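PDB 6SBF: MstE from Scytonema sp. PCC 10023, which probably catalyses the class II, proton-initiated cyclisation of isoprenoid precursors, assembling complex ring scaffolds in merosterol biosynthesis. Local coordinates for residues Ala135-His140 / Ala181-Leu186; Asp195-Thr200 / Ala223-Ala228; Tyr217-Thr222 / Leu272-Leu277. The protein carries 1 engineered substitution. All coordinates share one frame; numbering follows the deposited sequence.

All three contacts are buried, but they differ in closeness and chemistry. Contact 1 is the slightest and wholly aliphatic: one leucine bridges helix 128-138 and the end of helix 177-183. Contact 2 joins helix 187-200 to helix 215-229 and lies nearer the surface, with a partly exposed arginine at its margin. Contact 3 is the largest and lies nearest the chain centre; here helix 215-229 meets helix 265-275 almost backbone to backbone. Contacts 2 and 3 thus share helix 215-229 and are tied by the Glu224-Arg273 salt bridge, while Ala184 of contact 1 packs against Leu197 and Ala225 of contact 2.

Contact 1 (Ala135-His140 / Ala181-Leu186)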
loop_
_atom_site.group_PDB
_atom_site.type_symbol
_atom_site.label_atom_id
_atom_site.label_comp_id
_atom_site.label_asym_id
_atom_site.label_seq_id
_atom_site.Cartn_x
_atom_site.Cartn_y
_atom_site.Cartn_z
ATOM N N ALA A 135 -2.644 -19.972 5.188
ATOM C CA ALA A 135 -3.565 -20.996 4.648
ATOM C C ALA A 135 -4.862 -20.336 4.148
ATOM O O ALA A 135 -5.306 -20.642 3.044
ATOM C CB ALA A 135 -3.798 -22.049 5.700
ATOM N N ALA A 136 -5.389 -19.404 4.923
ATOM C CA ALA A 136 -6.607 -18.704 4.565
ATOM C C ALA A 136 -6.368 -17.917 3.279
ATOM O O ALA A 136 -7.294 -17.844 2.447
ATOM C CB ALA A 136 -7.069 -17.798 5.666
ATOM N N LEU A 137 -5.213 -17.315 3.101
ATOM C CA LEU A 137 -4.931 -16.586 1.838
ATOM C C LEU A 137 -5.074 -17.504 0.652
ATOM O O LEU A 137 -5.566 -17.026 -0.403
ATOM C CB LEU A 137 -3.520 -16.069 1.768
ATOM C CG LEU A 137 -3.289 -14.760 2.400
ATOM C CD1 LEU A 137 -1.818 -14.359 2.276
ATOM C CD2 LEU A 137 -4.155 -13.668 1.804
ATOM N N ALA A 138 -4.711 -18.757 0.784
ATOM C CA ALA A 138 -4.754 -19.681 -0.350
ATOM C C ALA A 138 -6.192 -19.813 -0.841
ATOM O O ALA A 138 -6.396 -20.016 -2.057
ATOM C CB ALA A 138 -4.136 -20.989 0.030
ATOM N N THR A 139 -7.170 -19.650 0.043
ATOM C CA THR A 139 -8.597 -19.771 -0.320
ATOM C C THR A 139 -9.022 -18.688 -1.331
ATOM O O THR A 139 -10.007 -18.910 -2.037
ATOM C CB THR A 139 -9.459 -19.732 0.944
ATOM O OG1 THR A 139 -8.928 -20.700 1.856
ATOM C CG2 THR A 139 -10.905 -20.027 0.631
ATOM N N HIS A 140 -8.313 -17.565 -1.369
ATOM C CA HIS A 140 -8.615 -16.414 -2.216
ATOM C C HIS A 140 -7.955 -16.500 -3.597
ATOM O O HIS A 140 -8.243 -15.610 -4.426
ATOM C CB HIS A 140 -8.196 -15.153 -1.482
ATOM C CG HIS A 140 -8.997 -14.858 -0.277
ATOM N ND1 HIS A 140 -10.307 -14.415 -0.328
ATOM C CD2 HIS A 140 -8.680 -14.886 1.005
ATOM C CE1 HIS A 140 -10.727 -14.202 0.916
ATOM N NE2 HIS A 140 -9.765 -14.479 1.730
ATOM N N ALA A 181 -0.295 -8.040 -6.113
ATOM C CA ALA A 181 1.040 -7.461 -6.057
ATOM C C ALA A 181 1.525 -7.476 -4.602
ATOM O O ALA A 181 2.693 -7.809 -4.315
ATOM C CB ALA A 181 1.056 -6.068 -6.645
ATOM N N ALA A 182 0.690 -7.046 -3.688
ATOM C CA ALA A 182 1.064 -6.971 -2.274
ATOM C C ALA A 182 1.272 -8.392 -1.714
ATOM O O ALA A 182 2.250 -8.613 -0.978
ATOM C CB ALA A 182 0.016 -6.218 -1.492
ATOM N N VAL A 183 0.413 -9.337 -2.000
ATOM C CA VAL A 183 0.534 -10.720 -1.496
ATOM C C VAL A 183 1.800 -11.334 -2.079
ATOM O O VAL A 183 2.452 -12.141 -1.390
ATOM C CB VAL A 183 -0.745 -11.531 -1.739
ATOM C CG1 VAL A 183 -0.576 -12.999 -1.428
ATOM C CG2 VAL A 183 -1.889 -10.987 -0.895
ATOM N N ALA A 184 2.171 -10.975 -3.278
ATOM C CA ALA A 184 3.417 -11.503 -3.900
ATOM C C ALA A 184 4.667 -10.982 -3.182
ATOM O O ALA A 184 5.747 -11.499 -3.508
ATOM C CB ALA A 184 3.445 -11.140 -5.358
ATOM N N ALA A 185 4.568 -10.028 -2.274
ATOM C CA ALA A 185 5.695 -9.653 -1.369
ATOM C C ALA A 185 6.040 -10.831 -0.433
ATOM O O ALA A 185 7.144 -10.851 0.089
ATOM C CB ALA A 185 5.403 -8.403 -0.559
ATOM N N LEU A 186 5.125 -11.773 -0.239
ATOM C CA LEU A 186 5.330 -12.947 0.614
ATOM C C LEU A 186 6.017 -13.997 -0.230
ATOM O O LEU A 186 5.498 -14.426 -1.256
ATOM C CB LEU A 186 3.988 -13.475 1.119
ATOM C CG LEU A 186 3.186 -12.480 1.947
ATOM C CD1 LEU A 186 1.845 -13.105 2.317
ATOM C CD2 LEU A 186 3.909 -12.013 3.218
#
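Leu137 carries the whole of one side of this contact, and a single methyl of it does the touching. Its CD1 comes within 3.9 Å of Leu186 CD1 and stands 4.1 Å from Val183 CG1, so that the two partners share one methyl group. The approaches differ. Leu137 and Val183 reach toward each other and meet tip to tip, whereas the side chain of Leu186 runs at about a right angle to that of Leu137 and offers only its near branch. Purely van der Waals in character, the contact buries about 99 Å² between the segments, and no polar group takes part.

The torsions explain which branches meet. In Leu137, CG lies opposite the carbonyl carbon (chi1 -85°), and the extended second torsion carries CD1 out across the gap. In Val183, CG1 is set opposite the backbone N (chi1 171°) and is the branch that meets the leucine. The backbones remain well apart: the CA atoms of Leu137 and Val183 are 8.7 Å from each other, a distance spanned by side chains alone.

Val183 and Leu186 are brought to the same methyl by a type I beta turn that begins at Val183 and ends at Leu186, with Leu186 N bonded to Val183 O at 2.9 Å. Outside the two segments, Phe189 of helix 187-200 packs directly on both Leu137 and Val183, while Leu116 and Ala109 of helix 109-121 flank Leu137. Gln117 of that helix adjoins Leu186.

Helix 128-138 is thereby joined through its last turn to the tight connection between helices 177-183 and 187-200, a small aliphatic contact between neighbouring helices of the alpha6-alpha6 barrel, the fold of this cyclase.

Contact 2 (Asp195-Thr200 / Ala223-Ala228); sequences DYLRVT and AEALAA
Arg198 crosses Leu226 with its aliphatic portion, and the path of its chain shows how an arginine can serve an apolar contact while its charged end is engaged by a residue outside both segments. CB makes no contact across the gap. CG comes next, rotated opposite the carbonyl carbon (chi1 -75°), and approaches Leu226 CD2. CD then settles against the end of the leucine, 4.1 Å from Leu226 CD1 and 4.2 Å from Leu226 CD2, almost evenly over the two methyls. The two side chains meet there at roughly a right angle. Bends at chi2 and chi3 turn NE away from the leucine, and the guanidinium ends with NH2 in a salt bridge to Asp234, just ahead of helix 235-248. The charge is thus held at the margin, while the methylenes help to cover the buried Leu226.

Next to this pair in both sequences, Leu197 faces Ala225 more loosely, with Leu197 CD1 4.5 Å from Ala225 CB. Ala184 packs against both, so the apparently wide pair belongs to a three-way aliphatic cluster. The helices themselves stay separate, Leu197 CA and Leu226 CA being 8.4 Å apart. Leu226 also meets Ile238 of helix 235-248.

Helices 187-200 and 215-229 therefore pack through leucine and alanine, with the methylenes of one arginine at the margin, a plain interhelical layer of the all-helical barrel expected of a squalene-hopene-cyclase relative.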
loop_
_atom_site.group_PDB
_atom_site.type_symbol
_atom_site.label_atom_id
_atom_site.label_comp_id
_atom_site.label_asym_id
_atom_site.label_seq_id
_atom_site.Cartn_x
_atom_site.Cartn_y
_atom_site.Cartn_z
ATOM N N ASP A 195 2.754 -15.474 -12.935
ATOM C CA ASP A 195 2.242 -15.439 -14.316
ATOM C C ASP A 195 1.127 -14.402 -14.382
ATOM O O ASP A 195 1.041 -13.668 -15.382
ATOM C CB ASP A 195 1.845 -16.821 -14.784
ATOM C CG ASP A 195 3.006 -17.773 -15.029
ATOM O OD1 ASP A 195 4.174 -17.387 -14.830
ATOM O OD2 ASP A 195 2.707 -18.888 -15.430
ATOM N N TYR A 196 0.239 -14.370 -13.393
ATOM C CA TYR A 196 -0.862 -13.374 -13.350
ATOM C C TYR A 196 -0.264 -11.973 -13.357
ATOM O O TYR A 196 -0.712 -11.079 -14.125
ATOM C CB TYR A 196 -1.718 -13.595 -12.107
ATOM C CG TYR A 196 -2.727 -12.508 -11.895
ATOM C CD1 TYR A 196 -3.968 -12.537 -12.507
ATOM C CD2 TYR A 196 -2.408 -11.426 -11.102
ATOM C CE1 TYR A 196 -4.882 -11.513 -12.318
ATOM C CE2 TYR A 196 -3.326 -10.410 -10.921
ATOM C CZ TYR A 196 -4.556 -10.426 -11.556
ATOM O OH TYR A 196 -5.435 -9.390 -11.350
ATOM N N LEU A 197 0.750 -11.733 -12.546
ATOM C CA LEU A 197 1.388 -10.402 -12.533
ATOM C C LEU A 197 2.025 -10.116 -13.906
ATOM O O LEU A 197 1.906 -8.966 -14.409
ATOM C CB LEU A 197 2.389 -10.286 -11.418
ATOM C CG LEU A 197 1.749 -10.345 -10.011
ATOM C CD1 LEU A 197 2.793 -10.339 -8.948
ATOM C CD2 LEU A 197 0.802 -9.177 -9.780
ATOM N N ARG A 198 2.660 -11.065 -14.541
ATOM C CA ARG A 198 3.253 -10.756 -15.847
ATOM C C ARG A 198 2.165 -10.422 -16.894
ATOM O O ARG A 198 2.329 -9.440 -17.671
ATOM C CB ARG A 198 4.127 -11.898 -16.335
ATOM C CG ARG A 198 5.476 -11.996 -15.624
ATOM C CD ARG A 198 6.437 -10.845 -15.950
ATOM N NE ARG A 198 6.663 -10.728 -17.377
ATOM C CZ ARG A 198 7.317 -11.547 -18.127
ATOM N NH1 ARG A 198 7.211 -11.396 -19.441
ATOM N NH2 ARG A 198 8.091 -12.476 -17.629
ATOM N N VAL A 199 1.088 -11.167 -16.952
ATOM C CA VAL A 199 0.102 -10.985 -18.060
ATOM C C VAL A 199 -0.708 -9.729 -17.865
ATOM O O VAL A 199 -1.268 -9.223 -18.852
ATOM C CB VAL A 199 -0.762 -12.223 -18.233
ATOM C CG1 VAL A 199 0.085 -13.445 -18.567
ATOM C CG2 VAL A 199 -1.766 -12.393 -17.145
ATOM N N THR A 200 -0.759 -9.182 -16.661
ATOM C CA THR A 200 -1.562 -7.966 -16.375
ATOM C C THR A 200 -0.818 -6.657 -16.605
ATOM O O THR A 200 -1.429 -5.581 -16.538
ATOM C CB THR A 200 -2.169 -8.009 -14.986
ATOM O OG1 THR A 200 -1.154 -8.240 -14.000
ATOM C CG2 THR A 200 -3.252 -9.044 -14.866
ATOM N N ALA A 223 6.472 -4.623 -9.574
ATOM C CA ALA A 223 7.871 -4.630 -10.014
ATOM C C ALA A 223 8.783 -5.137 -8.876
ATOM O O ALA A 223 9.763 -5.866 -9.146
ATOM C CB ALA A 223 8.272 -3.278 -10.478
ATOM N N GLU A 224 8.480 -4.740 -7.642
ATOM C CA GLU A 224 9.290 -5.211 -6.496
ATOM C C GLU A 224 9.155 -6.727 -6.357
ATOM O O GLU A 224 10.172 -7.421 -6.060
ATOM C CB GLU A 224 8.808 -4.538 -5.216
ATOM C CG GLU A 224 9.260 -3.110 -5.037
ATOM C CD GLU A 224 8.638 -2.380 -3.850
ATOM O OE1 GLU A 224 7.705 -2.954 -3.188
ATOM O OE2 GLU A 224 9.075 -1.234 -3.599
ATOM N N ALA A 225 7.976 -7.326 -6.552
ATOM C CA ALA A 225 7.803 -8.797 -6.412
ATOM C C ALA A 225 8.583 -9.475 -7.520
ATOM O O ALA A 225 9.243 -10.508 -7.295
ATOM C CB ALA A 225 6.356 -9.185 -6.461
ATOM N N LEU A 226 8.507 -8.955 -8.736
ATOM C CA LEU A 226 9.286 -9.535 -9.846
ATOM C C LEU A 226 10.783 -9.436 -9.533
ATOM O O LEU A 226 11.535 -10.391 -9.815
ATOM C CB LEU A 226 8.915 -8.838 -11.167
ATOM C CG LEU A 226 7.474 -9.047 -11.651
ATOM C CD1 LEU A 226 7.258 -8.213 -12.907
ATOM C CD2 LEU A 226 7.125 -10.525 -11.854
ATOM N N ALA A 227 11.236 -8.301 -9.041
ATOM C CA ALA A 227 12.655 -8.123 -8.715
ATOM C C ALA A 227 13.078 -9.117 -7.619
ATOM O O ALA A 227 14.139 -9.726 -7.722
ATOM C CB ALA A 227 12.956 -6.729 -8.256
ATOM N N ALA A 228 12.246 -9.333 -6.612
ATOM C CA ALA A 228 12.617 -10.194 -5.482
ATOM C C ALA A 228 12.677 -11.649 -5.949
ATOM O O ALA A 228 13.419 -12.455 -5.360
ATOM C CB ALA A 228 11.599 -10.030 -4.370
#

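Contact 3 (Tyr217-Thr222 / Leu272-Leu277); sequences YTTALT and LRLLLL
Ala220 and Leu274 bring the backbones of helices 215-229 and 265-275 very close, their CA atoms 4.5 Å apart. The small alanine permits this: Ala220 CB lies 4.0 Å from Leu274 CB, and the leucine CB also packs near Ala220 CA. In Leu274, CG is opposite the backbone N (chi1 172°), which takes CD2 past Ala220 to Thr219 CG2, at 3.8 Å, the two side chains crossing at a slant. Thr219 offers its methyl branch here, while its OG1 is hydrogen-bonded to His215 O, a turn earlier in the same helix, and to Trp207 N.

On the other flank Leu221 CD2 lies 4.2 Å from Arg273 NH2, meeting the guanidinium obliquely. That buried charge finds its partner just beyond segment 217-222, where Arg273 NH2 forms a salt bridge with Glu224 OE1; NH1 makes a weak hydrogen bond to Asn358.

The chemistry is therefore divided: a tight apolar seam at alanine and leucine sets the helix spacing, and beside it the pairing of buried Arg273 with the partly exposed Glu224 links the same two helices; the acid probably offsets the charge that the arginine brings into the interior.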
loop_
_atom_site.group_PDB
_atom_site.type_symbol
_atom_site.label_atom_id
_atom_site.label_comp_id
_atom_site.label_asym_id
_atom_site.label_seq_id
_atom_site.Cartn_x
_atom_site.Cartn_y
_atom_site.Cartn_z
ATOM N N TYR A 217 1.108 2.674 -6.886
ATOM C CA TYR A 217 1.041 1.672 -5.816
ATOM C C TYR A 217 1.170 0.274 -6.388
ATOM O O TYR A 217 2.089 -0.499 -6.000
ATOM C CB TYR A 217 -0.270 1.866 -5.056
ATOM C CG TYR A 217 -0.587 0.824 -4.020
ATOM C CD1 TYR A 217 -1.229 -0.339 -4.310
ATOM C CD2 TYR A 217 -0.311 1.044 -2.688
ATOM C CE1 TYR A 217 -1.582 -1.281 -3.355
ATOM C CE2 TYR A 217 -0.641 0.114 -1.707
ATOM C CZ TYR A 217 -1.274 -1.056 -2.024
ATOM O OH TYR A 217 -1.613 -1.965 -1.053
ATOM N N THR A 218 0.326 -0.102 -7.319
ATOM C CA THR A 218 0.310 -1.466 -7.869
ATOM C C THR A 218 1.582 -1.668 -8.673
ATOM O O THR A 218 2.134 -2.790 -8.675
ATOM C CB THR A 218 -0.969 -1.755 -8.653
ATOM O OG1 THR A 218 -2.091 -1.548 -7.798
ATOM C CG2 THR A 218 -1.037 -3.156 -9.181
ATOM N N THR A 219 2.000 -0.666 -9.430
ATOM C CA THR A 219 3.161 -0.816 -10.319
ATOM C C THR A 219 4.414 -1.061 -9.462
ATOM O O THR A 219 5.214 -1.958 -9.775
ATOM C CB THR A 219 3.302 0.400 -11.228
ATOM O OG1 THR A 219 2.106 0.511 -12.028
ATOM C CG2 THR A 219 4.515 0.274 -12.140
ATOM N N ALA A 220 4.634 -0.253 -8.436
ATOM C CA ALA A 220 5.838 -0.427 -7.573
ATOM C C ALA A 220 5.782 -1.809 -6.923
ATOM O O ALA A 220 6.786 -2.520 -6.924
ATOM C CB ALA A 220 5.860 0.639 -6.515
ATOM N N LEU A 221 4.650 -2.189 -6.328
ATOM C CA LEU A 221 4.589 -3.473 -5.624
ATOM C C LEU A 221 4.829 -4.621 -6.586
ATOM O O LEU A 221 5.474 -5.608 -6.242
ATOM C CB LEU A 221 3.256 -3.606 -4.911
ATOM C CG LEU A 221 3.101 -2.778 -3.640
ATOM C CD1 LEU A 221 1.690 -2.768 -3.188
ATOM C CD2 LEU A 221 4.046 -3.254 -2.535
ATOM N N THR A 222 4.264 -4.558 -7.782
ATOM C CA THR A 222 4.423 -5.662 -8.754
ATOM C C THR A 222 5.885 -5.751 -9.195
ATOM O O THR A 222 6.461 -6.872 -9.205
ATOM C CB THR A 222 3.489 -5.510 -9.950
ATOM O OG1 THR A 222 2.116 -5.463 -9.531
ATOM C CG2 THR A 222 3.683 -6.688 -10.867
ATOM N N LEU A 272 8.758 6.773 -6.157
ATOM C CA LEU A 272 10.155 6.769 -5.647
ATOM C C LEU A 272 10.560 5.321 -5.360
ATOM O O LEU A 272 11.692 4.916 -5.766
ATOM C CB LEU A 272 10.254 7.704 -4.464
ATOM C CG LEU A 272 11.598 7.743 -3.749
ATOM C CD1 LEU A 272 12.715 8.048 -4.728
ATOM C CD2 LEU A 272 11.567 8.731 -2.601
ATOM N N ARG A 273 9.700 4.523 -4.737
ATOM C CA ARG A 273 10.041 3.120 -4.484
ATOM C C ARG A 273 10.255 2.393 -5.836
ATOM O O ARG A 273 11.213 1.609 -5.945
ATOM C CB ARG A 273 8.939 2.424 -3.711
ATOM C CG ARG A 273 9.023 2.726 -2.263
ATOM C CD ARG A 273 8.054 1.913 -1.420
ATOM N NE ARG A 273 8.095 0.438 -1.476
ATOM C CZ ARG A 273 7.609 -0.362 -0.515
ATOM N NH1 ARG A 273 7.246 0.127 0.653
ATOM N NH2 ARG A 273 7.483 -1.663 -0.721
ATOM N N LEU A 274 9.394 2.618 -6.800
ATOM C CA LEU A 274 9.551 1.983 -8.130
ATOM C C LEU A 274 10.920 2.330 -8.722
ATOM O O LEU A 274 11.613 1.439 -9.278
ATOM C CB LEU A 274 8.416 2.446 -9.025
ATOM C CG LEU A 274 8.507 2.050 -10.502
ATOM C CD1 LEU A 274 8.566 0.576 -10.750
ATOM C CD2 LEU A 274 7.283 2.654 -11.220
ATOM N N LEU A 275 11.330 3.559 -8.611
ATOM C CA LEU A 275 12.578 4.056 -9.242
ATOM C C LEU A 275 13.833 3.484 -8.541
ATOM O O LEU A 275 14.902 3.550 -9.117
ATOM C CB LEU A 275 12.630 5.581 -9.279
ATOM C CG LEU A 275 11.580 6.255 -10.181
ATOM C CD1 LEU A 275 11.618 7.743 -9.950
ATOM C CD2 LEU A 275 11.777 5.893 -11.628
ATOM N N LEU A 276 13.701 2.903 -7.348
ATOM C CA LEU A 276 14.837 2.237 -6.677
ATOM C C LEU A 276 15.162 0.929 -7.368
ATOM O O LEU A 276 16.218 0.338 -7.033
ATOM C CB LEU A 276 14.493 2.004 -5.227
ATOM C CG LEU A 276 14.370 3.298 -4.418
ATOM C CD1 LEU A 276 13.870 2.971 -3.054
ATOM C CD2 LEU A 276 15.751 3.967 -4.308
ATOM N N LEU A 277 14.349 0.461 -8.310
ATOM C CA LEU A 277 14.620 -0.857 -8.942
ATOM C C LEU A 277 15.619 -0.759 -10.091
ATOM O O LEU A 277 15.943 -1.808 -10.645
ATOM C CB LEU A 277 13.296 -1.492 -9.372
ATOM C CG LEU A 277 12.366 -1.774 -8.205
ATOM C CD1 LEU A 277 11.033 -2.298 -8.711
ATOM C CD2 LEU A 277 12.960 -2.768 -7.188
#